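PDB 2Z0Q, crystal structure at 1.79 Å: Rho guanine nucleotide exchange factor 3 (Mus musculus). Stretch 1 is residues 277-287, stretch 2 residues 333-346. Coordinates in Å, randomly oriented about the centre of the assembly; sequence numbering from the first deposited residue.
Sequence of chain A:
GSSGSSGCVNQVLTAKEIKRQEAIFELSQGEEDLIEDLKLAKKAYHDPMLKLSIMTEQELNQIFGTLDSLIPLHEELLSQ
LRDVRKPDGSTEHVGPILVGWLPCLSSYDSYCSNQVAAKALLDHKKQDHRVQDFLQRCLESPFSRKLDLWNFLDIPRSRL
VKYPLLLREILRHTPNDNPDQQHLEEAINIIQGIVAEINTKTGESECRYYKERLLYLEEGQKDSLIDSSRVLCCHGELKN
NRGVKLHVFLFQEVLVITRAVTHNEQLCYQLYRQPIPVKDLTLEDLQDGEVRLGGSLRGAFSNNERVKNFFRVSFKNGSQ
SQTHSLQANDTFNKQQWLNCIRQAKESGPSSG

Stretch 1 (277-287) PVKDLTLEDLQ
Stretch 2, residues 333-346: NKQQWLNCIRQAKE

The strand centred on Leu-283 and Glu-284 runs roughly antiparallel to helix 333-345, their N-to-C directions 150° apart and their axes 9.9 Å apart at closest approach. The helix begins earlier in the chain and keeps phi/psi near -62/-44 through Ala-344, with N-to-O hydrogen bonds four residues apart such as Ile-341 N to Trp-337 O (3.0 Å). The strand is preceded by a 3-10 segment, 278-279, with phi/psi near -60/-30, spanned by the hydrogen bond from Asp-280 N to Pro-277 O (3.0 Å). Register is set by CA-CA pairs Val-278 with Lys-345 (5.9 Å), Leu-283 with Ile-341 (7.8 Å) and Asp-285 with Leu-338 (7.9 Å). Together the stretches bury 585 Å². Leu-283 (chi1 t, chi2 p), extended at phi/psi -109/127, covers the most surface. Its CD1 lies 3.8 Å from CD2 of Leu-338 (m, t), while its CD2 meets CG2 of Ile-341 (m, t) at 3.9 Å and Arg-342 CG at 3.8 Å, so the leucine rests across successive helical turns. Leu-281 (t, t), also directed toward the helix, brings CD2 within 3.9 Å of Ile-341 CG2; Thr-282 and Glu-284 point away. The CA-to-CB bond of Lys-345 points sideways to stretch 1, but the folded chain (m, t, p, p) brings its end nearer: NZ donates to Leu-281 O (2.9 Å) and Val-278 O (3.2 Å), and water 1 links NZ (2.8 Å) to Lys-279 O (3.1 Å). Nearer its backbone, Lys-345 CG touches Val-278 CG1 (3.6 Å); the valine, chi1 t, also packs CG1 against Ala-344 CB (4.2 Å). Farther along, Asp-285 (chi1 t) points toward the helix. Lys-334, all four chi angles t, places NZ in a salt bridge with Asp-285 OD1 (2.7 Å). Arg-342 (m, t, t) instead uses water: water 3 joins NH2 (2.7 Å) to Asp-285 OD2 (2.9 Å), and water 2 joins NE (3.3 Å) to Leu-283 O (3.0 Å).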

# COMPACT_ATOMS: atom_id res chain seq x y z
N PRO A 277 5.67 24.22 -6.96
CA PRO A 277 4.27 24.15 -7.40
C PRO A 277 4.21 23.33 -8.67
O PRO A 277 5.09 23.49 -9.53
CB PRO A 277 3.88 25.62 -7.64
CG PRO A 277 4.80 26.39 -6.80
CD PRO A 277 6.13 25.60 -6.85
N VAL A 278 3.22 22.46 -8.81
CA VAL A 278 3.11 21.62 -9.99
C VAL A 278 2.94 22.46 -11.27
O VAL A 278 3.45 22.06 -12.31
CB VAL A 278 1.94 20.59 -9.84
CG1 VAL A 278 1.58 19.95 -11.17
CG2 VAL A 278 2.40 19.45 -8.86
N LYS A 279 2.29 23.63 -11.18
CA LYS A 279 2.11 24.48 -12.37
C LYS A 279 3.45 25.00 -12.91
O LYS A 279 3.55 25.39 -14.07
CB LYS A 279 1.23 25.71 -12.07
CG LYS A 279 1.82 26.65 -11.04
CD LYS A 279 1.11 28.02 -10.99
CE LYS A 279 1.88 29.00 -10.08
NZ LYS A 279 1.38 30.40 -10.20
N ASP A 280 4.47 25.02 -12.04
CA ASP A 280 5.80 25.50 -12.44
C ASP A 280 6.85 24.38 -12.47
O ASP A 280 8.05 24.66 -12.52
CB ASP A 280 6.30 26.56 -11.45
CG ASP A 280 5.31 27.70 -11.25
OD1 ASP A 280 4.81 28.24 -12.26
OD2 ASP A 280 5.05 28.04 -10.07
N LEU A 281 6.42 23.14 -12.43
CA LEU A 281 7.39 22.03 -12.40
C LEU A 281 7.71 21.55 -13.82
O LEU A 281 6.83 21.07 -14.53
CB LEU A 281 6.80 20.90 -11.54
CG LEU A 281 7.59 19.64 -11.17
CD1 LEU A 281 6.74 18.72 -10.27
CD2 LEU A 281 7.97 18.89 -12.45
N THR A 282 8.97 21.67 -14.22
CA THR A 282 9.38 21.21 -15.55
C THR A 282 9.97 19.79 -15.35
O THR A 282 10.91 19.61 -14.58
CB THR A 282 10.46 22.13 -16.14
OG1 THR A 282 9.92 23.46 -16.33
CG2 THR A 282 10.94 21.59 -17.49
N LEU A 283 9.40 18.81 -16.04
CA LEU A 283 9.79 17.41 -15.93
C LEU A 283 10.49 17.00 -17.20
O LEU A 283 9.96 17.20 -18.29
CB LEU A 283 8.54 16.53 -15.75
CG LEU A 283 8.77 15.02 -15.82
CD1 LEU A 283 9.60 14.54 -14.60
CD2 LEU A 283 7.41 14.31 -15.80
N GLU A 284 11.69 16.45 -17.07
CA GLU A 284 12.44 16.00 -18.25
C GLU A 284 12.92 14.58 -18.03
O GLU A 284 13.48 14.25 -17.00
CB GLU A 284 13.63 16.94 -18.50
CG GLU A 284 13.12 18.32 -18.94
CD GLU A 284 14.19 19.42 -18.95
OE1 GLU A 284 15.11 19.36 -18.13
OE2 GLU A 284 14.04 20.38 -19.77
N ASP A 285 12.69 13.71 -19.00
CA ASP A 285 13.12 12.33 -18.86
C ASP A 285 14.59 12.28 -19.19
O ASP A 285 15.04 12.98 -20.11
CB ASP A 285 12.35 11.48 -19.88
CG ASP A 285 12.55 10.00 -19.68
OD1 ASP A 285 13.42 9.59 -18.91
OD2 ASP A 285 11.78 9.23 -20.32
N LEU A 286 15.37 11.49 -18.45
CA LEU A 286 16.79 11.34 -18.77
C LEU A 286 17.02 9.91 -19.25
O LEU A 286 16.56 8.98 -18.63
CB LEU A 286 17.67 11.56 -17.56
CG LEU A 286 17.83 13.01 -17.10
CD1 LEU A 286 16.48 13.64 -16.92
CD2 LEU A 286 18.56 13.04 -15.75
N GLN A 287 17.74 9.75 -20.35
CA GLN A 287 18.05 8.41 -20.84
C GLN A 287 19.11 7.82 -19.91
O GLN A 287 19.87 8.55 -19.28
CB GLN A 287 18.61 8.47 -22.26
CG GLN A 287 17.61 8.88 -23.31
CD GLN A 287 18.23 8.85 -24.70
OE1 GLN A 287 19.18 9.58 -24.99
NE2 GLN A 287 17.71 7.98 -25.55
N ASN A 333 9.13 1.83 -11.46
CA ASN A 333 8.94 2.95 -10.53
C ASN A 333 9.23 4.29 -11.24
O ASN A 333 8.58 5.29 -10.94
CB ASN A 333 9.86 2.81 -9.31
CG ASN A 333 9.53 3.82 -8.19
OD1 ASN A 333 8.37 3.99 -7.81
ND2 ASN A 333 10.56 4.48 -7.67
N LYS A 334 10.20 4.31 -12.14
CA LYS A 334 10.49 5.56 -12.87
C LYS A 334 9.28 5.96 -13.71
O LYS A 334 8.84 7.11 -13.69
CB LYS A 334 11.73 5.41 -13.77
CG LYS A 334 11.81 6.61 -14.78
CD LYS A 334 13.19 6.71 -15.44
CE LYS A 334 13.10 7.57 -16.73
NZ LYS A 334 14.47 7.74 -17.31
N GLN A 335 8.70 5.00 -14.44
CA GLN A 335 7.52 5.32 -15.24
C GLN A 335 6.36 5.82 -14.37
O GLN A 335 5.67 6.75 -14.76
CB GLN A 335 7.06 4.10 -16.10
CG GLN A 335 6.03 4.47 -17.19
CD GLN A 335 6.59 5.44 -18.23
OE1 GLN A 335 7.69 5.22 -18.76
NE2 GLN A 335 5.84 6.49 -18.54
N GLN A 336 6.16 5.19 -13.20
CA GLN A 336 5.10 5.58 -12.26
C GLN A 336 5.24 7.06 -11.90
O GLN A 336 4.28 7.82 -11.90
CB GLN A 336 5.17 4.73 -10.98
CG GLN A 336 5.02 3.20 -11.18
CD GLN A 336 5.07 2.43 -9.85
OE1 GLN A 336 6.10 2.43 -9.14
NE2 GLN A 336 3.96 1.77 -9.51
N TRP A 337 6.47 7.46 -11.56
CA TRP A 337 6.74 8.86 -11.24
C TRP A 337 6.46 9.77 -12.43
O TRP A 337 5.83 10.81 -12.29
CB TRP A 337 8.20 9.03 -10.78
CG TRP A 337 8.36 8.83 -9.31
CD1 TRP A 337 8.86 7.73 -8.67
CD2 TRP A 337 7.97 9.74 -8.28
NE1 TRP A 337 8.81 7.92 -7.30
CE2 TRP A 337 8.27 9.14 -7.04
CE3 TRP A 337 7.40 11.02 -8.29
CZ2 TRP A 337 8.01 9.78 -5.82
CZ3 TRP A 337 7.14 11.65 -7.08
CH2 TRP A 337 7.45 11.03 -5.87
N LEU A 338 6.96 9.40 -13.61
CA LEU A 338 6.69 10.22 -14.78
C LEU A 338 5.17 10.34 -15.02
O LEU A 338 4.64 11.44 -15.23
CB LEU A 338 7.36 9.59 -16.03
CG LEU A 338 8.89 9.53 -16.07
CD1 LEU A 338 9.32 9.04 -17.48
CD2 LEU A 338 9.47 10.91 -15.82
N ASN A 339 4.46 9.20 -14.96
CA ASN A 339 3.00 9.22 -15.19
C ASN A 339 2.29 10.13 -14.17
O ASN A 339 1.49 10.99 -14.55
CB ASN A 339 2.39 7.81 -15.09
CG ASN A 339 2.93 6.84 -16.13
OD1 ASN A 339 3.49 7.24 -17.16
ND2 ASN A 339 2.73 5.54 -15.88
N CYS A 340 2.59 9.97 -12.88
CA CYS A 340 1.93 10.80 -11.85
C CYS A 340 2.21 12.28 -11.95
O CYS A 340 1.32 13.09 -11.78
CB CYS A 340 2.29 10.30 -10.45
SG CYS A 340 1.58 8.70 -10.09
N ILE A 341 3.46 12.66 -12.20
CA ILE A 341 3.75 14.06 -12.33
C ILE A 341 3.03 14.63 -13.58
O ILE A 341 2.44 15.70 -13.53
CB ILE A 341 5.27 14.29 -12.46
CG1 ILE A 341 5.95 13.84 -11.16
CG2 ILE A 341 5.55 15.81 -12.74
CD1 ILE A 341 7.47 13.93 -11.22
N ARG A 342 3.09 13.94 -14.70
CA ARG A 342 2.41 14.44 -15.89
C ARG A 342 0.89 14.55 -15.67
O ARG A 342 0.27 15.51 -16.10
CB ARG A 342 2.71 13.55 -17.10
CG ARG A 342 4.16 13.67 -17.58
CD ARG A 342 4.56 12.60 -18.53
NE ARG A 342 5.91 12.82 -19.03
CZ ARG A 342 6.71 11.86 -19.47
NH1 ARG A 342 6.30 10.60 -19.46
NH2 ARG A 342 7.91 12.17 -19.94
N GLN A 343 0.32 13.58 -14.96
CA GLN A 343 -1.12 13.56 -14.70
C GLN A 343 -1.50 14.72 -13.81
O GLN A 343 -2.48 15.42 -14.06
CB GLN A 343 -1.53 12.21 -14.10
CG GLN A 343 -3.03 12.12 -13.78
CD GLN A 343 -3.90 12.20 -15.05
OE1 GLN A 343 -3.81 11.33 -15.93
NE2 GLN A 343 -4.71 13.25 -15.16
N ALA A 344 -0.69 14.98 -12.76
CA ALA A 344 -0.98 16.12 -11.90
C ALA A 344 -0.86 17.43 -12.69
O ALA A 344 -1.67 18.35 -12.49
CB ALA A 344 -0.01 16.11 -10.67
N LYS A 345 0.12 17.56 -13.57
CA LYS A 345 0.25 18.80 -14.35
C LYS A 345 -1.00 18.86 -15.24
O LYS A 345 -1.49 19.94 -15.57
CB LYS A 345 1.54 18.80 -15.21
CG LYS A 345 2.83 19.06 -14.40
CD LYS A 345 4.08 19.15 -15.30
CE LYS A 345 4.08 20.42 -16.17
NZ LYS A 345 4.20 21.72 -15.43
N GLU A 346 -1.49 17.67 -15.58
CA GLU A 346 -2.72 17.43 -16.35
C GLU A 346 -2.63 17.34 -17.86
O GLU A 346 -3.39 18.09 -18.55
CB GLU A 346 -3.80 18.43 -15.95
CG GLU A 346 -4.27 18.22 -14.53
CD GLU A 346 -5.09 19.37 -14.01
OE1 GLU A 346 -6.23 19.55 -14.50
OE2 GLU A 346 -4.60 20.11 -13.13
O HOH W 1 4.34 24.20 -16.82
O HOH W 2 7.84 15.44 -19.50
O HOH W 3 9.36 10.41 -21.41